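Alginate lyase, family PL7 (Zobellia galactanivorans, PDB 4BE3) is an exolytic alginate lyase of polysaccharide lyase family 7 that probably cleaves alginate, including its poly-mannuronate blocks, by beta-elimination. Local coordinates at residues Y3-I8 with L27-K32; I8-E13 with A303-G308; D12-L17 with T66-K71; D34-E39 with V47-P52; G80-T85 with Q254-G259. One frame throughout, in Å; residues are numbered along the deposited sequence.

Interaction 1: residues Y3-I8 with L27-K32; sequences YPSELI and LVNYAK
Two loops meet here at the edge of the beta-sandwich: residues 3-8, ahead of strand 14-17, and residues 27-32, which lead into strand 36-41. The Tyr3 ring lies across the backbone at Asn29, whose carbonyl carbon sits 3.3 Å from Tyr3 CD1, over one face and offset toward the rim. Asn29 CB is placed over the same ring as a CH-pi contact, 4.2 Å from its centroid and 14° off the normal. At the ring's edge, in plane, comes Ala31 N. Ser5 supplies the direct polar link: its OG accepts the N-H of Asn29 at 2.9 Å, nearly straight at 163°. Water 1 accepts from Ser5 N and Tyr30 N and donates to Leu27 O, while water 2 donates to Asn29 OD1. With one direct bond and a water that makes three more to both loops, the polar half of this contact relies on solvent as well as protein, beside an aromatic half resting on peptide backbone.

Interaction 2: residues I8-E13 with A303-G308; sequences IPQMDE and ATLGSG
Gln10 and Leu305 meet through a pair of hydrogen bonds in which one side-chain amide reads both backbone polar groups of a single strand residue, tying the N-terminal loop to strand 295-306. Leu305 N donates to Gln10 OE1 at 2.7 Å; the bond is nearly straight at 173° and falls in the carbonyl plane, on a lone pair. In return Gln10 NE2 donates to Leu305 O at 2.9 Å, the acceptor lying close to the amide plane. Two partners on the same residue fix the rotation of the amide about its last torsion. The carbon chain of Gln10 is extended beyond CG (chi2 172°), which carries CD out to the strand. Waters 3 and 4 each donate to both Gln10 OE1 and Ala303 O, so OE1 accepts three bonds; water 4 also accepts from Gln10 N. Alongside, the Glu13 and Leu305 side chains run antiparallel, with Glu13 OE1 3.7 Å from Leu305 CD1. A type I turn from Ile8 to Met11 presents Gln10 at its third position. Strand 295-306 pairs with strand 80-90, while Leu305 packs inward on Phe256 of strand 254-258 and Gln70 of strand 65-70.

Interaction 3: residues D12-L17 with T66-K71; sequences DEWKIL and TELGQK
Thr66 CA leans on Leu17 O, 3.2 Å away in a CA-H...O contact, just before the antiparallel ladder starts at Glu67 and Leu17, a hydrogen-bonded pair with both backbone bonds; Leu17 also lines the meso-tartaric acid pocket. Leu68 touches Ile16, its non-hydrogen-bonded partner, and Trp14, on the same face: CD2 meets Ile16 CD1 at 3.7 Å, while CD1 lies over the face of the five-membered ring of Trp14 as a CH-pi contact, 3.8 Å from its centroid and 12° off the normal. Gly69 pairs with Lys15 through reciprocal bonds, and its CA lies in plane at the edge of the Trp14 ring. Gln70 CB follows, 3.9 Å from Trp14 CZ3. Past the strand, Lys71 N donates to Glu13 O at 2.9 Å, and its extended chain runs back to put NZ 3.2 Å from Asp12 O, above that carbonyl's plane, with Glu25 O as a further acceptor. Strand 65-70 is paired on its other edge with strand 254-258, while Leu68 and Ile16 face Phe49 of strand 44-52 in the opposing sheet.

Interaction 4: residues D34-E39 with V47-P52; sequences DFFYVE and VVFKTP
Tyr37 O accepts Val48 N at 2.7 Å, a nearly straight backbone bond of this beta hairpin. Strands 36-41 and 44-52 run antiparallel here, with Tyr37 and Val48 as the hydrogen-bonded pair; Tyr37 N returns a bond to Val48 O. Further along, Lys50 N donates to Phe35 O at 2.9 Å. Phe35 and Phe36 together form a classic beta bulge facing Lys32. On the face bearing Phe36, Val47 and Phe49, Phe36 CE1 meets Val47 CG1 at 3.7 Å, and the two phenyl groups run alongside each other in the same direction, planes inclined at 46°, neither stacked nor edge-to-face. That face turns to the other sheet, where Phe49 touches Thr66 and Leu68. On the reverse face chi1 of 51° sets Tyr37 CG between the backbone N and carbonyl carbon, and from there the ring folds over Val48. Lys50 extends beyond, its ammonium engaged in cation-pi contacts with Tyr290 and Tyr295. Val48 CB lies over the Tyr37 ring face as a CH-pi contact, 3.9 Å from the centroid and 18° off the normal, and Val48 CG1 comes within 3.5 Å of Tyr37 CZ.

Interaction 5: residues G80-T85 with Q254-G259; sequences GKLNAT and QYFKLG. With SRT (S,R meso-tartaric acid), chain C.
Leu82 and Phe256 interdigitate, each reaching toward the other's strand from one of the two sheets of the sandwich. Leu82 CB sits over the centre of the Phe256 ring, 3.6 Å from the centroid and only 5° off the normal, a CH-pi contact of near-ideal alignment. The ring turns its edge toward the backbone of strand 80-90: Gly80 C lies in plane 3.6 Å from Phe256 CE2, and Lys81 N is also near the ring plane. Farther along, Leu82 and Leu258 are set obliquely, with Leu82 CD1 3.9 Å from Leu258 CD1, and the same Leu258 methyl meets Ala84 CB at 3.9 Å. The strand axes are 8.4 Å apart and run 3° from parallel, with no hydrogen bond between them, as expected for facing sheets.

Side chains alternate along strand 254-258, and Tyr255 and Lys257 point away from this core into the pocket that holds meso-tartaric acid. Tyr255 OH is hydrogen-bonded to tartrate O2 at 2.6 Å, O2 lying in the plane of the ring at its edge. Lys257 NZ donates to O11 at 3.0 Å and also to O3, and it forms a salt bridge with Glu67. One strand thus has an apolar side, Phe256 and Leu258, packed on Leu82 and Ala84, and a polar side whose hydroxyl and ammonium grip the ligand's oxygens.

Interactions 1 and 2 hold the N-terminal run against the beta-sandwich; interactions 3 to 5 lie in and between its sheets. Interactions 1 and 2 share Ile8, and 2 and 3 share Asp12 and Glu13. Along the chain, interaction 4 follows 1 and falls within the spans of 2 and 3; interaction 5 comes after 3 and 4, yet within the span of 2. Interaction 3 belongs to the sheet containing strand 254-258, interaction 4 to the opposing one, and interaction 5 joins both. Centres of interactions 2 and 5 lie about 8 Å apart, those of 2 and 4 about 19 Å. A salt bridge places Glu67 beside the tartrate-binding Lys257, and Phe49 packs on Leu258: the sheets so joined carry the pocket.

Interaction 1: residues Y3-I8 with L27-K32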
# COMPACT_ATOMS: atom_id res chain seq x y z
N TYR A 3 14.53 16.51 -17.43
CA TYR A 3 13.25 15.83 -17.40
C TYR A 3 12.73 16.03 -15.93
O TYR A 3 13.48 16.10 -14.99
CB TYR A 3 13.45 14.32 -17.68
CG TYR A 3 13.75 14.08 -19.15
CD1 TYR A 3 12.68 14.12 -20.05
CD2 TYR A 3 15.09 13.92 -19.61
CE1 TYR A 3 12.93 13.95 -21.40
CE2 TYR A 3 15.35 13.74 -20.97
CZ TYR A 3 14.26 13.74 -21.85
OH TYR A 3 14.37 13.60 -23.24
N PRO A 4 11.42 16.07 -15.79
CA PRO A 4 10.79 16.10 -14.47
C PRO A 4 11.34 15.00 -13.57
O PRO A 4 11.47 15.24 -12.31
CB PRO A 4 9.34 15.81 -14.83
CG PRO A 4 9.18 16.56 -16.16
CD PRO A 4 10.43 16.12 -16.91
N SER A 5 11.76 13.80 -14.14
CA SER A 5 12.20 12.72 -13.25
C SER A 5 13.48 13.14 -12.55
O SER A 5 13.80 12.54 -11.54
CB SER A 5 12.46 11.41 -14.01
OG SER A 5 13.25 11.68 -15.20
N GLU A 6 14.19 14.13 -13.10
CA GLU A 6 15.41 14.56 -12.41
C GLU A 6 15.10 15.33 -11.14
O GLU A 6 15.97 15.55 -10.33
CB GLU A 6 16.25 15.45 -13.29
CG GLU A 6 16.77 14.66 -14.54
CD GLU A 6 17.57 15.51 -15.52
OE1 GLU A 6 18.55 16.19 -15.10
OE2 GLU A 6 17.18 15.51 -16.75
N LEU A 7 13.83 15.83 -11.05
CA LEU A 7 13.38 16.63 -9.82
C LEU A 7 12.51 15.84 -8.86
O LEU A 7 12.33 16.23 -7.78
CB LEU A 7 12.60 17.86 -10.32
CG LEU A 7 13.26 18.81 -11.26
CD1 LEU A 7 12.42 20.03 -11.76
CD2 LEU A 7 14.59 19.21 -10.65
N ILE A 8 12.00 14.69 -9.28
CA ILE A 8 11.10 13.89 -8.49
C ILE A 8 11.64 12.44 -8.51
O ILE A 8 11.37 11.63 -9.40
CB ILE A 8 9.68 13.90 -9.12
CG1 ILE A 8 9.14 15.36 -9.15
CG2 ILE A 8 8.68 12.99 -8.29
CD1 ILE A 8 7.76 15.36 -9.84
N LEU A 27 7.60 7.20 -16.59
CA LEU A 27 7.80 8.70 -16.69
C LEU A 27 9.18 9.07 -16.44
O LEU A 27 9.59 10.22 -16.47
CB LEU A 27 6.84 9.46 -15.63
CG LEU A 27 5.35 9.28 -15.92
CD1 LEU A 27 4.62 10.04 -14.78
CD2 LEU A 27 5.03 9.78 -17.30
N VAL A 28 10.03 8.04 -16.24
CA VAL A 28 11.45 8.39 -16.18
C VAL A 28 11.96 8.90 -17.52
O VAL A 28 11.71 8.19 -18.64
CB VAL A 28 12.31 7.20 -15.64
CG1 VAL A 28 13.80 7.54 -15.77
CG2 VAL A 28 12.03 6.98 -14.13
N ASN A 29 12.69 10.04 -17.50
CA ASN A 29 13.12 10.69 -18.75
C ASN A 29 12.01 10.87 -19.74
O ASN A 29 12.14 10.48 -20.93
CB ASN A 29 14.27 9.91 -19.37
CG ASN A 29 15.46 9.87 -18.44
OD1 ASN A 29 15.67 10.87 -17.69
ND2 ASN A 29 16.23 8.74 -18.40
N TYR A 30 10.89 11.48 -19.29
CA TYR A 30 9.77 11.75 -20.20
C TYR A 30 9.35 13.14 -20.05
O TYR A 30 9.22 13.59 -18.90
CB TYR A 30 8.65 10.84 -19.85
CG TYR A 30 7.43 11.14 -20.72
CD1 TYR A 30 7.37 10.70 -22.02
CD2 TYR A 30 6.36 11.94 -20.21
CE1 TYR A 30 6.26 10.97 -22.87
CE2 TYR A 30 5.24 12.15 -21.00
CZ TYR A 30 5.21 11.68 -22.32
OH TYR A 30 4.13 11.96 -23.11
N ALA A 31 9.15 13.86 -21.16
CA ALA A 31 8.57 15.22 -21.05
C ALA A 31 7.76 15.39 -22.31
O ALA A 31 7.95 14.64 -23.31
CB ALA A 31 9.66 16.33 -20.95
N LYS A 32 6.86 16.39 -22.31
CA LYS A 32 6.26 16.73 -23.55
C LYS A 32 6.03 18.21 -23.47
O LYS A 32 5.38 18.75 -22.51
CB LYS A 32 4.95 15.97 -23.74
CG LYS A 32 4.33 16.56 -25.02
CD LYS A 32 3.99 15.55 -26.05
CE LYS A 32 2.59 15.01 -25.87
NZ LYS A 32 2.12 14.88 -27.28
O HOH W 1 10.36 12.77 -16.51
O HOH W 2 15.68 11.20 -14.85

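Interaction 2: residues I8-E13 with A303-G308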
# COMPACT_ATOMS: atom_id res chain seq x y z
N ILE A 8 12.00 14.69 -9.28
CA ILE A 8 11.10 13.89 -8.49
C ILE A 8 11.64 12.44 -8.51
O ILE A 8 11.37 11.63 -9.40
CB ILE A 8 9.68 13.90 -9.12
CG1 ILE A 8 9.14 15.36 -9.15
CG2 ILE A 8 8.68 12.99 -8.29
CD1 ILE A 8 7.76 15.36 -9.84
N PRO A 9 12.25 12.08 -7.45
CA PRO A 9 12.93 10.79 -7.40
C PRO A 9 11.99 9.64 -7.41
O PRO A 9 12.41 8.52 -7.72
CB PRO A 9 13.64 10.83 -6.07
CG PRO A 9 13.64 12.20 -5.57
CD PRO A 9 12.68 13.03 -6.40
N GLN A 10 10.71 9.84 -7.00
CA GLN A 10 9.77 8.78 -7.12
C GLN A 10 8.98 8.86 -8.39
O GLN A 10 7.86 8.32 -8.44
CB GLN A 10 8.75 8.96 -5.93
CG GLN A 10 9.51 8.66 -4.60
CD GLN A 10 8.54 9.05 -3.46
OE1 GLN A 10 7.85 10.07 -3.56
NE2 GLN A 10 8.56 8.32 -2.42
N MET A 11 9.57 9.38 -9.46
CA MET A 11 8.79 9.54 -10.67
C MET A 11 8.29 8.21 -11.18
O MET A 11 7.16 8.15 -11.79
CB MET A 11 9.55 10.40 -11.66
CG MET A 11 8.78 10.60 -12.86
SD MET A 11 8.20 12.29 -12.83
CE MET A 11 6.93 12.32 -11.82
N ASP A 12 9.02 7.10 -10.84
CA ASP A 12 8.56 5.83 -11.40
C ASP A 12 7.37 5.29 -10.63
O ASP A 12 6.85 4.30 -10.98
CB ASP A 12 9.71 4.76 -11.34
CG ASP A 12 10.15 4.45 -9.91
OD1 ASP A 12 9.80 4.99 -8.87
OD2 ASP A 12 10.96 3.56 -9.80
N GLU A 13 6.91 5.96 -9.60
CA GLU A 13 5.69 5.58 -8.84
C GLU A 13 4.40 6.24 -9.39
O GLU A 13 3.32 5.94 -8.90
CB GLU A 13 5.90 6.05 -7.35
CG GLU A 13 6.98 5.15 -6.75
CD GLU A 13 7.16 5.44 -5.26
OE1 GLU A 13 6.15 5.79 -4.47
OE2 GLU A 13 8.34 5.38 -4.78
N ALA A 303 7.26 16.77 -4.74
CA ALA A 303 6.04 15.89 -4.77
C ALA A 303 6.60 14.58 -4.18
O ALA A 303 7.43 13.89 -4.84
CB ALA A 303 5.58 15.69 -6.19
N THR A 304 6.18 14.22 -2.99
CA THR A 304 6.70 13.00 -2.32
C THR A 304 5.56 12.15 -1.88
O THR A 304 4.71 12.66 -1.13
CB THR A 304 7.51 13.48 -1.07
OG1 THR A 304 8.54 14.29 -1.66
CG2 THR A 304 8.23 12.32 -0.31
N LEU A 305 5.67 10.84 -2.11
CA LEU A 305 4.72 9.85 -1.57
C LEU A 305 5.33 9.17 -0.39
O LEU A 305 6.55 8.86 -0.44
CB LEU A 305 4.38 8.82 -2.68
CG LEU A 305 3.71 9.46 -3.90
CD1 LEU A 305 3.75 8.56 -5.13
CD2 LEU A 305 2.14 9.62 -3.45
N GLY A 306 4.57 8.88 0.63
CA GLY A 306 5.11 8.01 1.77
C GLY A 306 3.93 7.35 2.48
O GLY A 306 2.78 7.30 1.99
N SER A 307 4.27 6.74 3.62
CA SER A 307 3.26 6.02 4.28
C SER A 307 2.52 7.07 5.20
O SER A 307 3.07 8.04 5.66
CB SER A 307 3.96 4.72 4.87
OG SER A 307 4.56 5.32 5.85
N GLY A 308 1.25 6.76 5.46
CA GLY A 308 0.47 7.48 6.45
C GLY A 308 1.17 7.41 7.84
O GLY A 308 1.87 6.38 8.17
O HOH W 3 6.33 11.43 -5.63
O HOH W 4 9.79 12.02 -5.08
O HOH W 5 6.35 5.69 -1.84

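Interaction 3: residues D12-L17 with T66-K71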
# COMPACT_ATOMS: atom_id res chain seq x y z
N ASP A 12 9.02 7.10 -10.84
CA ASP A 12 8.56 5.83 -11.40
C ASP A 12 7.37 5.29 -10.63
O ASP A 12 6.85 4.30 -10.98
CB ASP A 12 9.71 4.76 -11.34
CG ASP A 12 10.15 4.45 -9.91
OD1 ASP A 12 9.80 4.99 -8.87
OD2 ASP A 12 10.96 3.56 -9.80
N GLU A 13 6.91 5.96 -9.60
CA GLU A 13 5.69 5.58 -8.84
C GLU A 13 4.40 6.24 -9.39
O GLU A 13 3.32 5.94 -8.90
CB GLU A 13 5.90 6.05 -7.35
CG GLU A 13 6.98 5.15 -6.75
CD GLU A 13 7.16 5.44 -5.26
OE1 GLU A 13 6.15 5.79 -4.47
OE2 GLU A 13 8.34 5.38 -4.78
N TRP A 14 4.58 7.05 -10.40
CA TRP A 14 3.45 7.75 -11.05
C TRP A 14 3.25 7.43 -12.51
O TRP A 14 4.29 7.21 -13.21
CB TRP A 14 3.70 9.24 -11.02
CG TRP A 14 3.87 9.81 -9.61
CD1 TRP A 14 5.06 10.17 -8.99
CD2 TRP A 14 2.79 10.34 -8.73
NE1 TRP A 14 4.82 10.80 -7.80
CE2 TRP A 14 3.43 10.89 -7.58
CE3 TRP A 14 1.38 10.33 -8.81
CZ2 TRP A 14 2.71 11.57 -6.53
CZ3 TRP A 14 0.65 10.94 -7.74
CH2 TRP A 14 1.32 11.53 -6.62
N LYS A 15 1.99 7.47 -13.05
CA LYS A 15 1.74 7.47 -14.47
C LYS A 15 1.15 8.88 -14.75
O LYS A 15 0.88 9.66 -13.73
CB LYS A 15 0.70 6.44 -14.84
CG LYS A 15 -0.65 6.68 -14.18
CD LYS A 15 -1.62 5.54 -14.41
CE LYS A 15 -1.21 4.32 -13.55
NZ LYS A 15 -2.43 3.44 -13.49
N ILE A 16 1.02 9.24 -16.01
CA ILE A 16 0.45 10.58 -16.29
C ILE A 16 -0.64 10.48 -17.34
O ILE A 16 -0.60 9.56 -18.22
CB ILE A 16 1.62 11.60 -16.69
CG1 ILE A 16 1.19 13.12 -16.52
CG2 ILE A 16 2.03 11.40 -18.15
CD1 ILE A 16 2.33 14.10 -16.54
N LEU A 17 -1.59 11.45 -17.28
CA LEU A 17 -2.45 11.72 -18.46
C LEU A 17 -2.11 13.20 -18.79
O LEU A 17 -2.16 14.07 -17.86
CB LEU A 17 -3.92 11.54 -18.05
CG LEU A 17 -4.94 12.14 -19.09
CD1 LEU A 17 -4.65 11.41 -20.46
CD2 LEU A 17 -6.27 11.79 -18.49
N THR A 66 -3.40 17.78 -16.99
CA THR A 66 -2.05 17.16 -17.18
C THR A 66 -1.72 16.78 -15.77
O THR A 66 -1.49 17.71 -14.89
CB THR A 66 -1.09 18.19 -17.69
OG1 THR A 66 -1.50 18.57 -19.02
CG2 THR A 66 0.32 17.55 -17.75
N GLU A 67 -1.80 15.47 -15.41
CA GLU A 67 -1.80 15.20 -13.93
C GLU A 67 -1.21 13.76 -13.76
O GLU A 67 -1.59 12.82 -14.55
CB GLU A 67 -3.32 15.18 -13.50
CG GLU A 67 -3.47 15.12 -11.97
CD GLU A 67 -4.91 15.07 -11.54
OE1 GLU A 67 -5.76 14.38 -12.21
OE2 GLU A 67 -5.17 15.65 -10.47
N LEU A 68 -0.46 13.63 -12.70
CA LEU A 68 0.09 12.26 -12.33
C LEU A 68 -0.95 11.45 -11.63
O LEU A 68 -1.77 12.05 -10.84
CB LEU A 68 1.21 12.53 -11.36
CG LEU A 68 2.29 13.43 -11.83
CD1 LEU A 68 3.36 13.42 -10.68
CD2 LEU A 68 2.99 12.84 -13.10
N GLY A 69 -0.93 10.11 -11.71
CA GLY A 69 -1.78 9.27 -10.87
C GLY A 69 -0.81 8.26 -10.23
O GLY A 69 0.10 7.70 -10.94
N GLN A 70 -1.01 8.05 -8.96
CA GLN A 70 -0.09 7.10 -8.25
C GLN A 70 -0.42 5.66 -8.72
O GLN A 70 -1.59 5.19 -8.71
CB GLN A 70 -0.35 7.26 -6.74
CG GLN A 70 0.40 6.26 -5.90
CD GLN A 70 0.01 6.47 -4.44
OE1 GLN A 70 -1.19 6.86 -4.15
NE2 GLN A 70 0.89 6.09 -3.48
N LYS A 71 0.67 4.88 -9.03
CA LYS A 71 0.43 3.51 -9.57
C LYS A 71 -0.03 2.53 -8.50
O LYS A 71 -0.88 1.69 -8.76
CB LYS A 71 1.80 3.04 -10.08
CG LYS A 71 2.19 3.73 -11.37
CD LYS A 71 3.58 3.18 -11.81
CE LYS A 71 3.94 3.88 -13.11
NZ LYS A 71 5.30 3.38 -13.58
O HOH W 6 3.59 4.93 -4.40
O HOH W 7 6.58 6.25 -14.13
O HOH W 8 -1.92 1.43 -11.30
O HOH W 9 -3.34 4.61 -10.76

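Interaction 4: residues D34-E39 with V47-P52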
# COMPACT_ATOMS: atom_id res chain seq x y z
N ASP A 34 4.85 21.95 -23.74
CA ASP A 34 3.47 22.54 -23.49
C ASP A 34 2.58 21.75 -22.54
O ASP A 34 1.41 22.18 -22.40
CB ASP A 34 2.67 22.66 -24.78
CG ASP A 34 3.21 23.74 -25.70
OD1 ASP A 34 4.11 24.56 -25.28
OD2 ASP A 34 2.71 23.69 -26.86
N PHE A 35 3.02 20.62 -21.96
CA PHE A 35 2.15 19.90 -21.01
C PHE A 35 2.92 19.57 -19.77
O PHE A 35 2.45 19.77 -18.68
CB PHE A 35 1.61 18.60 -21.60
CG PHE A 35 0.70 18.88 -22.81
CD1 PHE A 35 -0.60 19.33 -22.63
CD2 PHE A 35 1.18 18.68 -24.10
CE1 PHE A 35 -1.41 19.61 -23.76
CE2 PHE A 35 0.38 18.96 -25.22
CZ PHE A 35 -0.89 19.42 -25.06
N PHE A 36 4.11 18.94 -19.94
CA PHE A 36 4.71 18.28 -18.74
C PHE A 36 6.20 18.39 -18.92
O PHE A 36 6.75 17.72 -19.84
CB PHE A 36 4.33 16.81 -18.66
CG PHE A 36 5.01 16.04 -17.49
CD1 PHE A 36 4.90 16.44 -16.12
CD2 PHE A 36 5.81 14.91 -17.81
CE1 PHE A 36 5.51 15.68 -15.10
CE2 PHE A 36 6.41 14.15 -16.79
CZ PHE A 36 6.32 14.57 -15.49
N TYR A 37 6.81 19.32 -18.22
CA TYR A 37 8.22 19.68 -18.59
C TYR A 37 8.82 20.42 -17.43
O TYR A 37 8.18 20.69 -16.46
CB TYR A 37 8.37 20.56 -19.83
CG TYR A 37 7.49 21.82 -19.80
CD1 TYR A 37 6.16 21.74 -20.29
CD2 TYR A 37 7.97 23.03 -19.31
CE1 TYR A 37 5.35 22.91 -20.29
CE2 TYR A 37 7.17 24.18 -19.34
CZ TYR A 37 5.89 24.10 -19.81
OH TYR A 37 5.10 25.28 -19.79
N VAL A 38 10.10 20.72 -17.52
CA VAL A 38 10.82 21.36 -16.39
C VAL A 38 11.03 22.81 -16.77
O VAL A 38 11.34 23.10 -17.95
CB VAL A 38 12.24 20.73 -16.13
CG1 VAL A 38 12.96 21.58 -15.09
CG2 VAL A 38 12.00 19.27 -15.60
N GLU A 39 10.93 23.74 -15.83
CA GLU A 39 11.24 25.15 -16.09
C GLU A 39 12.17 25.56 -15.00
O GLU A 39 12.01 25.17 -13.85
CB GLU A 39 9.96 26.11 -16.04
CG GLU A 39 10.41 27.43 -16.67
CD GLU A 39 9.33 28.19 -17.35
OE1 GLU A 39 8.39 27.62 -18.04
OE2 GLU A 39 9.44 29.42 -17.18
N VAL A 47 8.72 21.36 -11.88
CA VAL A 47 8.07 20.53 -12.78
C VAL A 47 6.75 21.27 -13.15
O VAL A 47 5.99 21.62 -12.19
CB VAL A 47 7.67 19.22 -12.09
CG1 VAL A 47 6.87 18.39 -13.06
CG2 VAL A 47 8.98 18.48 -11.58
N VAL A 48 6.54 21.50 -14.45
CA VAL A 48 5.39 22.28 -14.87
C VAL A 48 4.35 21.33 -15.31
O VAL A 48 4.65 20.45 -16.13
CB VAL A 48 5.77 23.21 -16.03
CG1 VAL A 48 4.55 24.00 -16.60
CG2 VAL A 48 6.82 24.24 -15.63
N PHE A 49 3.06 21.55 -14.92
CA PHE A 49 2.01 20.85 -15.51
C PHE A 49 1.11 21.94 -16.15
O PHE A 49 0.69 22.92 -15.40
CB PHE A 49 1.13 20.20 -14.41
CG PHE A 49 1.90 19.09 -13.65
CD1 PHE A 49 2.77 19.43 -12.62
CD2 PHE A 49 1.70 17.74 -14.02
CE1 PHE A 49 3.55 18.41 -11.95
CE2 PHE A 49 2.41 16.72 -13.35
CZ PHE A 49 3.29 17.08 -12.30
N LYS A 50 0.86 21.81 -17.45
CA LYS A 50 0.12 22.88 -18.12
C LYS A 50 -0.96 22.16 -18.91
O LYS A 50 -0.74 21.05 -19.47
CB LYS A 50 1.08 23.61 -18.98
CG LYS A 50 0.39 24.85 -19.71
CD LYS A 50 1.41 25.50 -20.67
CE LYS A 50 0.74 26.79 -21.19
NZ LYS A 50 1.73 27.60 -21.97
N THR A 51 -2.18 22.71 -18.88
CA THR A 51 -3.25 22.05 -19.62
C THR A 51 -4.29 23.10 -20.10
O THR A 51 -4.60 24.02 -19.36
CB THR A 51 -3.94 21.00 -18.70
OG1 THR A 51 -5.01 20.35 -19.38
CG2 THR A 51 -4.58 21.67 -17.40
N PRO A 52 -4.89 22.86 -21.24
CA PRO A 52 -5.87 23.90 -21.69
C PRO A 52 -7.21 23.64 -21.02
O PRO A 52 -7.40 22.61 -20.32
CB PRO A 52 -5.96 23.56 -23.24
CG PRO A 52 -5.83 22.01 -23.24
CD PRO A 52 -4.72 21.80 -22.25

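Interaction 5: residues G80-T85 with Q254-G259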
# COMPACT_ATOMS: atom_id res chain seq x y z
N GLY A 80 -1.69 6.47 3.48
CA GLY A 80 -0.74 6.93 2.50
C GLY A 80 -0.56 8.44 2.77
O GLY A 80 -1.44 9.05 3.41
N LYS A 81 0.53 8.97 2.31
CA LYS A 81 0.81 10.44 2.52
C LYS A 81 1.36 10.99 1.30
O LYS A 81 2.25 10.40 0.58
CB LYS A 81 1.84 10.54 3.67
CG LYS A 81 2.14 12.01 4.00
CD LYS A 81 3.32 12.14 5.00
CE LYS A 81 2.92 11.55 6.34
NZ LYS A 81 4.08 11.69 7.30
N LEU A 82 0.87 12.22 0.93
CA LEU A 82 1.38 12.89 -0.20
C LEU A 82 1.81 14.30 0.29
O LEU A 82 1.03 14.98 0.99
CB LEU A 82 0.27 13.10 -1.26
CG LEU A 82 0.62 14.05 -2.40
CD1 LEU A 82 1.79 13.43 -3.31
CD2 LEU A 82 -0.67 14.15 -3.31
N ASN A 83 3.04 14.73 -0.01
CA ASN A 83 3.50 16.08 0.27
C ASN A 83 3.82 16.79 -1.00
O ASN A 83 4.56 16.26 -1.86
CB ASN A 83 4.86 15.99 1.08
CG ASN A 83 4.61 15.73 2.56
OD1 ASN A 83 4.35 16.70 3.32
ND2 ASN A 83 4.47 14.56 2.94
N ALA A 84 3.33 18.05 -1.17
CA ALA A 84 3.67 18.79 -2.29
C ALA A 84 4.02 20.25 -1.96
O ALA A 84 3.53 20.81 -1.02
CB ALA A 84 2.50 18.84 -3.30
N THR A 85 4.94 20.85 -2.70
CA THR A 85 5.17 22.31 -2.59
C THR A 85 5.07 22.81 -3.98
O THR A 85 5.72 22.29 -4.92
CB THR A 85 6.60 22.58 -2.03
OG1 THR A 85 6.60 22.09 -0.65
CG2 THR A 85 6.84 24.03 -2.00
N GLN A 254 -8.13 3.36 -3.46
CA GLN A 254 -7.84 4.73 -4.02
C GLN A 254 -6.42 5.03 -4.19
O GLN A 254 -5.56 4.13 -3.97
CB GLN A 254 -8.33 5.70 -3.13
CG GLN A 254 -7.91 5.61 -1.78
CD GLN A 254 -9.25 6.02 -1.15
OE1 GLN A 254 -10.49 5.74 -1.69
NE2 GLN A 254 -9.07 6.85 -0.17
N TYR A 255 -6.13 6.21 -4.77
CA TYR A 255 -4.77 6.54 -5.01
C TYR A 255 -4.61 8.05 -5.11
O TYR A 255 -5.63 8.76 -5.31
CB TYR A 255 -4.22 5.88 -6.29
CG TYR A 255 -5.04 6.17 -7.54
CD1 TYR A 255 -6.08 5.33 -7.89
CD2 TYR A 255 -4.71 7.26 -8.40
CE1 TYR A 255 -6.79 5.54 -9.09
CE2 TYR A 255 -5.42 7.49 -9.56
CZ TYR A 255 -6.48 6.64 -9.89
OH TYR A 255 -7.21 6.82 -11.04
N PHE A 256 -3.41 8.52 -4.90
CA PHE A 256 -3.19 10.00 -5.03
C PHE A 256 -3.07 10.43 -6.42
O PHE A 256 -2.66 9.67 -7.33
CB PHE A 256 -1.87 10.44 -4.34
CG PHE A 256 -1.95 10.35 -2.83
CD1 PHE A 256 -2.82 11.17 -2.18
CD2 PHE A 256 -1.13 9.48 -2.05
CE1 PHE A 256 -2.91 11.20 -0.76
CE2 PHE A 256 -1.12 9.52 -0.62
CZ PHE A 256 -2.09 10.34 0.04
N LYS A 257 -3.39 11.73 -6.69
CA LYS A 257 -3.07 12.37 -7.97
C LYS A 257 -2.55 13.77 -7.71
O LYS A 257 -2.85 14.37 -6.66
CB LYS A 257 -4.37 12.53 -8.83
CG LYS A 257 -5.07 11.16 -9.02
CD LYS A 257 -6.12 11.23 -10.19
CE LYS A 257 -5.21 11.18 -11.45
NZ LYS A 257 -5.88 11.64 -12.69
N LEU A 258 -1.76 14.26 -8.63
CA LEU A 258 -1.07 15.56 -8.39
C LEU A 258 -0.82 16.12 -9.75
O LEU A 258 -0.30 15.38 -10.69
CB LEU A 258 0.27 15.23 -7.69
CG LEU A 258 1.16 16.45 -7.44
CD1 LEU A 258 1.98 16.20 -6.10
CD2 LEU A 258 2.19 16.71 -8.55
N GLY A 259 -0.97 17.47 -9.90
CA GLY A 259 -0.57 18.13 -11.16
C GLY A 259 -1.54 19.33 -11.41
O GLY A 259 -1.77 20.11 -10.45
O1 SRT C . -10.35 9.95 -13.30
O11 SRT C . -8.62 10.65 -11.95
C1 SRT C . -9.16 10.03 -12.88
C2 SRT C . -8.02 9.40 -13.60
O2 SRT C . -7.04 8.67 -12.83
C3 SRT C . -8.04 9.42 -15.11
O3 SRT C . -7.48 10.66 -15.11
C4 SRT C . -7.33 8.38 -15.85
O4 SRT C . -6.27 8.61 -16.42
O41 SRT C . -7.71 7.22 -15.79